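PDB 4DQ6: putative pyridoxal phosphate-dependent transferase, which belongs to the class I and II aminotransferase family and binds pyridoxal-5'-phosphate in a pocket of the fold. Local coordinates for residues W38-D43 with T325-V330; E121-P126 with N172-V177. All coordinates share one frame; numbering follows the deposited sequence.

Contact 1: W38-D43 with T325-V330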
loop_
_atom_site.group_PDB
_atom_site.type_symbol
_atom_site.label_atom_id
_atom_site.label_comp_id
_atom_site.label_asym_id
_atom_site.label_seq_id
_atom_site.Cartn_x
_atom_site.Cartn_y
_atom_site.Cartn_z
ATOM N N TRP A 38 -8.858 22.039 4.561
ATOM C CA TRP A 38 -7.419 21.871 4.804
ATOM C C TRP A 38 -6.874 20.795 3.895
ATOM O O TRP A 38 -6.421 21.084 2.768
ATOM C CB TRP A 38 -7.152 21.696 6.323
ATOM C CG TRP A 38 -7.799 20.477 6.981
ATOM C CD1 TRP A 38 -9.167 20.181 7.125
ATOM C CD2 TRP A 38 -7.107 19.387 7.662
ATOM N NE1 TRP A 38 -9.339 18.998 7.776
ATOM C CE2 TRP A 38 -8.139 18.484 8.146
ATOM C CE3 TRP A 38 -5.761 19.059 7.890
ATOM C CZ2 TRP A 38 -7.847 17.323 8.829
ATOM C CZ3 TRP A 38 -5.475 17.874 8.569
ATOM C CH2 TRP A 38 -6.499 17.032 9.061
ATOM N N VAL A 39 -6.988 19.539 4.308
ATOM C CA VAL A 39 -6.489 18.373 3.540
ATOM C C VAL A 39 -6.879 18.441 2.061
ATOM O O VAL A 39 -8.069 18.655 1.732
ATOM C CB VAL A 39 -7.115 17.091 4.170
ATOM C CG1 VAL A 39 -7.235 15.928 3.150
ATOM C CG2 VAL A 39 -6.358 16.710 5.439
ATOM N N ALA A 40 -5.958 18.151 1.154
ATOM C CA ALA A 40 -6.202 18.140 -0.293
ATOM C C ALA A 40 -6.850 16.840 -0.777
ATOM O O ALA A 40 -6.231 16.014 -1.453
ATOM C CB ALA A 40 -4.850 18.405 -1.030
ATOM N N ASP A 41 -8.136 16.705 -0.461
ATOM C CA ASP A 41 -9.046 15.868 -1.247
ATOM C C ASP A 41 -10.280 16.717 -1.440
ATOM O O ASP A 41 -10.413 17.777 -0.861
ATOM C CB ASP A 41 -9.291 14.450 -0.677
ATOM C CG ASP A 41 -10.104 14.408 0.583
ATOM O OD1 ASP A 41 -10.799 15.392 0.932
ATOM O OD2 ASP A 41 -10.098 13.336 1.254
ATOM N N MET A 42 -11.189 16.254 -2.278
ATOM C CA MET A 42 -12.283 17.101 -2.670
ATOM C C MET A 42 -13.566 16.694 -1.990
ATOM O O MET A 42 -13.791 15.496 -1.721
ATOM C CB MET A 42 -12.513 16.991 -4.187
ATOM C CG MET A 42 -11.293 17.072 -5.110
ATOM S SD MET A 42 -11.999 16.965 -6.827
ATOM C CE MET A 42 -10.431 16.919 -7.740
ATOM N N ASP A 43 -14.468 17.639 -1.774
ATOM C CA ASP A 43 -15.830 17.304 -1.305
ATOM C C ASP A 43 -16.787 17.198 -2.482
ATOM O O ASP A 43 -17.932 17.768 -2.507
ATOM C CB ASP A 43 -16.329 18.329 -0.319
ATOM C CG ASP A 43 -15.609 18.241 1.013
ATOM O OD1 ASP A 43 -15.841 17.266 1.761
ATOM O OD2 ASP A 43 -14.819 19.149 1.328
ATOM N N THR A 325 -3.408 23.608 -9.353
ATOM C CA THR A 325 -3.927 23.088 -8.101
ATOM C C THR A 325 -5.319 23.699 -7.806
ATOM O O THR A 325 -5.731 24.678 -8.434
ATOM C CB THR A 325 -3.004 23.325 -6.870
ATOM O OG1 THR A 325 -3.166 24.614 -6.285
ATOM C CG2 THR A 325 -1.545 23.014 -7.207
ATOM N N TYR A 326 -5.980 23.099 -6.826
ATOM C CA TYR A 326 -7.213 23.672 -6.294
ATOM C C TYR A 326 -7.085 24.342 -4.969
ATOM O O TYR A 326 -8.050 24.511 -4.190
ATOM C CB TYR A 326 -8.313 22.620 -6.271
ATOM C CG TYR A 326 -8.025 21.288 -5.597
ATOM C CD1 TYR A 326 -7.925 21.196 -4.228
ATOM C CD2 TYR A 326 -7.946 20.113 -6.337
ATOM C CE1 TYR A 326 -7.748 19.965 -3.617
ATOM C CE2 TYR A 326 -7.759 18.877 -5.725
ATOM C CZ TYR A 326 -7.712 18.821 -4.345
ATOM O OH TYR A 326 -7.621 17.644 -3.675
ATOM N N LEU A 327 -5.870 24.788 -4.676
ATOM C CA LEU A 327 -5.458 25.261 -3.378
ATOM C C LEU A 327 -5.160 26.751 -3.485
ATOM O O LEU A 327 -4.407 27.153 -4.385
ATOM C CB LEU A 327 -4.217 24.472 -2.894
ATOM C CG LEU A 327 -4.457 22.948 -2.802
ATOM C CD1 LEU A 327 -3.093 22.214 -2.641
ATOM C CD2 LEU A 327 -5.432 22.518 -1.717
ATOM N N LEU A 328 -5.701 27.531 -2.576
ATOM C CA LEU A 328 -5.576 28.973 -2.579
ATOM C C LEU A 328 -4.620 29.386 -1.448
ATOM O O LEU A 328 -4.716 28.882 -0.326
ATOM C CB LEU A 328 -6.963 29.619 -2.312
ATOM C CG LEU A 328 -7.100 31.095 -2.689
ATOM C CD1 LEU A 328 -7.035 31.340 -4.199
ATOM C CD2 LEU A 328 -8.456 31.605 -2.123
ATOM N N TRP A 329 -3.675 30.274 -1.750
ATOM C CA TRP A 329 -2.618 30.676 -0.850
ATOM C C TRP A 329 -2.830 32.106 -0.482
ATOM O O TRP A 329 -2.649 33.008 -1.326
ATOM C CB TRP A 329 -1.311 30.464 -1.570
ATOM C CG TRP A 329 0.007 30.692 -0.820
ATOM C CD1 TRP A 329 1.095 31.543 -1.175
ATOM C CD2 TRP A 329 0.488 29.959 0.336
ATOM N NE1 TRP A 329 2.050 31.367 -0.322
ATOM C CE2 TRP A 329 1.793 30.450 0.605
ATOM C CE3 TRP A 329 -0.063 29.016 1.197
ATOM C CZ2 TRP A 329 2.549 29.981 1.679
ATOM C CZ3 TRP A 329 0.683 28.507 2.231
ATOM C CH2 TRP A 329 1.981 29.020 2.496
ATOM N N VAL A 330 -3.271 32.338 0.765
ATOM C CA VAL A 330 -3.760 33.652 1.160
ATOM C C VAL A 330 -2.883 34.229 2.276
ATOM O O VAL A 330 -2.616 33.564 3.255
ATOM C CB VAL A 330 -5.221 33.564 1.673
ATOM C CG1 VAL A 330 -5.736 34.925 2.117
ATOM C CG2 VAL A 330 -6.139 32.930 0.635
#
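Tyr326 carries almost the whole of this contact, reaching from just before strand 327-331 into the bend of the loop 38-43. Its CB points toward the loop, and with CG in the crowded position between the backbone N and the carbonyl carbon (chi1 52°) the ring follows, bringing the phenol end to the bend. That end is packed tightly: Tyr326 OH lies 3.1 Å from Ala40 O and 3.3 Å from Asp41 CA. Ala40 meets the ring at its edge, with CA near the ring plane and CB 4.2 Å from Tyr326 CE1. Ala40 is the centre of an inverse gamma turn, closed by Asp41 N donating to Val39 O, and its small methyl lets the Tyr326 hydroxyl come close to the backbone. On the CE2 side Met42 crosses the ring obliquely; its chain runs extended beyond CG, and Met42 CE comes 3.9 Å from Tyr326 CE2. Met42 SD lies 5.5 Å from the centroid of the Tyr326 ring, 38° off its normal, a looser Met-aromatic contact. In this fold-type I architecture of PLP enzymes, the contact ties the N-terminal loop to the antiparallel sheet of the small domain. Packing thins toward Leu327, whose CD2 just meets Ala40 CB at 4.2 Å. The partly exposed Trp38 and Val39 point away from the strand. Asp41 OD1 forms a salt bridge with Arg14, and OD2 accepts from Tyr65 N of the second subunit.

Contact 2: E121-P126 with N172-V177. With PLP (pyridoxal-5'-phosphate), chain C.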
loop_
_atom_site.group_PDB
_atom_site.type_symbol
_atom_site.label_atom_id
_atom_site.label_comp_id
_atom_site.label_asym_id
_atom_site.label_seq_id
_atom_site.Cartn_x
_atom_site.Cartn_y
_atom_site.Cartn_z
ATOM N N GLU A 121 11.126 25.925 -0.738
ATOM C CA GLU A 121 10.030 26.275 0.181
ATOM C C GLU A 121 9.486 27.673 -0.096
ATOM O O GLU A 121 10.179 28.533 -0.605
ATOM C CB GLU A 121 10.550 26.178 1.615
ATOM C CG GLU A 121 10.680 24.691 1.993
ATOM C CD GLU A 121 10.913 24.407 3.460
ATOM O OE1 GLU A 121 11.322 25.336 4.162
ATOM O OE2 GLU A 121 10.679 23.240 3.905
ATOM N N PRO A 122 8.218 27.938 0.239
ATOM C CA PRO A 122 7.316 27.015 0.950
ATOM C C PRO A 122 6.843 25.907 0.035
ATOM O O PRO A 122 6.502 26.181 -1.142
ATOM C CB PRO A 122 6.202 27.938 1.393
ATOM C CG PRO A 122 6.172 29.044 0.356
ATOM C CD PRO A 122 7.633 29.243 -0.052
ATOM N N VAL A 123 6.745 24.674 0.527
ATOM C CA VAL A 123 6.319 23.564 -0.276
ATOM C C VAL A 123 5.679 22.522 0.637
ATOM O O VAL A 123 5.957 22.474 1.828
ATOM C CB VAL A 123 7.470 22.972 -1.149
ATOM C CG1 VAL A 123 8.478 22.229 -0.255
ATOM C CG2 VAL A 123 6.976 22.027 -2.242
ATOM N N TYR A 124 4.861 21.693 0.007
ATOM C CA TYR A 124 4.239 20.442 0.533
ATOM C C TYR A 124 5.168 19.842 1.592
ATOM O O TYR A 124 6.332 19.548 1.295
ATOM C CB TYR A 124 4.046 19.497 -0.620
ATOM C CG TYR A 124 3.316 18.225 -0.271
ATOM C CD1 TYR A 124 2.084 18.264 0.328
ATOM C CD2 TYR A 124 3.870 16.983 -0.590
ATOM C CE1 TYR A 124 1.418 17.114 0.657
ATOM C CE2 TYR A 124 3.187 15.793 -0.266
ATOM C CZ TYR A 124 1.968 15.896 0.362
ATOM O OH TYR A 124 1.210 14.762 0.718
ATOM N N SER A 125 4.677 19.712 2.826
ATOM C CA SER A 125 5.604 19.504 3.952
ATOM C C SER A 125 6.292 18.152 3.905
ATOM O O SER A 125 7.389 18.031 4.431
ATOM C CB SER A 125 4.922 19.713 5.269
ATOM O OG SER A 125 3.924 18.694 5.424
ATOM N N PRO A 126 5.685 17.122 3.313
ATOM C CA PRO A 126 6.412 15.851 3.236
ATOM C C PRO A 126 7.701 15.909 2.467
ATOM O O PRO A 126 8.554 15.019 2.666
ATOM C CB PRO A 126 5.407 14.925 2.586
ATOM C CG PRO A 126 4.134 15.434 3.161
ATOM C CD PRO A 126 4.250 16.912 3.007
ATOM N N ASN A 172 5.785 20.437 -9.333
ATOM C CA ASN A 172 5.310 21.020 -10.605
ATOM C C ASN A 172 4.020 20.421 -11.041
ATOM O O ASN A 172 4.046 19.351 -11.564
ATOM C CB ASN A 172 6.466 20.761 -11.628
ATOM C CG ASN A 172 6.184 21.164 -13.061
ATOM O OD1 ASN A 172 5.668 22.209 -13.279
ATOM N ND2 ASN A 172 6.661 20.336 -14.062
ATOM N N PRO A 173 2.903 21.143 -10.855
ATOM C CA PRO A 173 2.752 22.456 -10.231
ATOM C C PRO A 173 3.170 22.509 -8.757
ATOM O O PRO A 173 3.137 21.477 -8.058
ATOM C CB PRO A 173 1.246 22.733 -10.328
ATOM C CG PRO A 173 0.746 21.830 -11.392
ATOM C CD PRO A 173 1.621 20.635 -11.399
ATOM N N HIS A 174 3.514 23.697 -8.263
ATOM C CA HIS A 174 4.077 23.865 -6.959
ATOM C C HIS A 174 2.956 24.163 -5.945
ATOM O O HIS A 174 2.390 25.278 -5.933
ATOM C CB HIS A 174 5.121 24.947 -6.999
ATOM C CG HIS A 174 5.912 25.015 -5.759
ATOM N ND1 HIS A 174 7.255 24.684 -5.722
ATOM C CD2 HIS A 174 5.543 25.369 -4.487
ATOM C CE1 HIS A 174 7.670 24.830 -4.438
ATOM N NE2 HIS A 174 6.675 25.331 -3.693
ATOM N N ASN A 175 2.754 23.211 -5.040
ATOM C CA ASN A 175 1.873 23.352 -3.869
ATOM C C ASN A 175 2.712 23.870 -2.704
ATOM O O ASN A 175 3.713 23.234 -2.360
ATOM C CB ASN A 175 1.280 21.963 -3.578
ATOM C CG ASN A 175 0.702 21.815 -2.208
ATOM O OD1 ASN A 175 0.399 22.754 -1.510
ATOM N ND2 ASN A 175 0.458 20.529 -1.829
ATOM N N PRO A 176 2.382 25.026 -2.091
ATOM C CA PRO A 176 1.034 25.614 -2.068
ATOM C C PRO A 176 0.858 26.884 -2.869
ATOM O O PRO A 176 -0.289 27.458 -2.871
ATOM C CB PRO A 176 0.871 25.927 -0.564
ATOM C CG PRO A 176 2.219 26.421 -0.207
ATOM C CD PRO A 176 3.135 25.455 -0.889
ATOM N N VAL A 177 1.908 27.398 -3.480
ATOM C CA VAL A 177 1.840 28.728 -4.083
ATOM C C VAL A 177 1.067 28.797 -5.410
ATOM O O VAL A 177 0.756 29.896 -5.871
ATOM C CB VAL A 177 3.191 29.394 -4.206
ATOM C CG1 VAL A 177 3.960 29.407 -2.883
ATOM C CG2 VAL A 177 4.043 28.818 -5.328
HETATM N N1 PLP C . 2.769 15.467 -3.695
HETATM C C2 PLP C . 2.163 16.694 -3.587
HETATM C C2A PLP C . 2.779 17.978 -4.055
HETATM C C3 PLP C . 0.843 16.819 -3.010
HETATM O O3 PLP C . 0.263 18.004 -2.882
HETATM C C4 PLP C . 0.167 15.618 -2.546
HETATM C C4A PLP C . -1.185 15.688 -1.884
HETATM C C5 PLP C . 0.872 14.355 -2.704
HETATM C C6 PLP C . 2.167 14.331 -3.271
HETATM C C5A PLP C . 0.173 13.108 -2.262
HETATM O O4P PLP C . 1.193 12.203 -2.000
HETATM P P PLP C . 0.726 10.669 -1.770
HETATM O O1P PLP C . 0.458 10.155 -3.142
HETATM O O2P PLP C . 2.007 10.111 -1.031
HETATM O O3P PLP C . -0.590 10.816 -0.946
#
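The two loops pass closest at Val123 and Asn175, their CA atoms 5.7 Å apart, and Tyr124 N donates to Asn175 O over 3.0 Å from above the carbonyl plane rather than along a lone pair. A second bond is straighter: His174 NE2 donates a hydrogen bond to Pro122 O at 2.7 Å, with an N-H...O angle of 168°, meeting a carbonyl lone pair almost in the imidazole plane. Histidine suits this place because its ring can reach across to a buried carbonyl, while Val123 CB lies obliquely to the ring, 3.6 Å from His174 NE2. Pro176, after a cis peptide, brings CD to 3.5 Å from Pro122 O, while Pro122 CG meets Val177 CG1; the rigid prolines add apolar bulk without a backbone N-H to satisfy. Asn175 holds CG anti to its backbone N (chi1 162°), so that ND2 donates to O3 of PLP at 2.7 Å, while OD1 accepts from Arg369, which fixes the amide's rotation. Such a donor would probably stabilise negative charge on O3. Tyr124, also anti (chi1 -175°), lays one ring face over the pyridine, with PLP C3 3.5 Å from the ring plane, and Pro126 CD covers the opposite face. An aromatic ring laid over the cofactor and an asparagine holding its 3-oxygen, both on loops following parallel strands of the large-domain sheet, are hallmarks of the PLP site in fold-type I aminotransferases.

Contact 2 is nested along the chain within the loop closed by contact 1, and their centres lie 12 Å apart. Strand 327-331 joins them: while Tyr326, just before it, serves contact 1, Trp329 spreads over the proline-rich loops of contact 2, its CB 3.4 Å from Pro176 O and its CZ2 4.0 Å from Pro122 CG. Leu327 bridges both, touching Ala40 with one methyl and bringing the other, CD1, to 3.7 Å from Asn175 OD1. Contact 2 supplies Tyr124 and Asn175 to the PLP pocket directly, whereas contact 1 borders it, the Ala40 side chain lying about 5 Å from the cofactor. The Arg369 guanidinium that holds Asn175 also hydrogen-bonds, through NH2, to Trp38 O of contact 1.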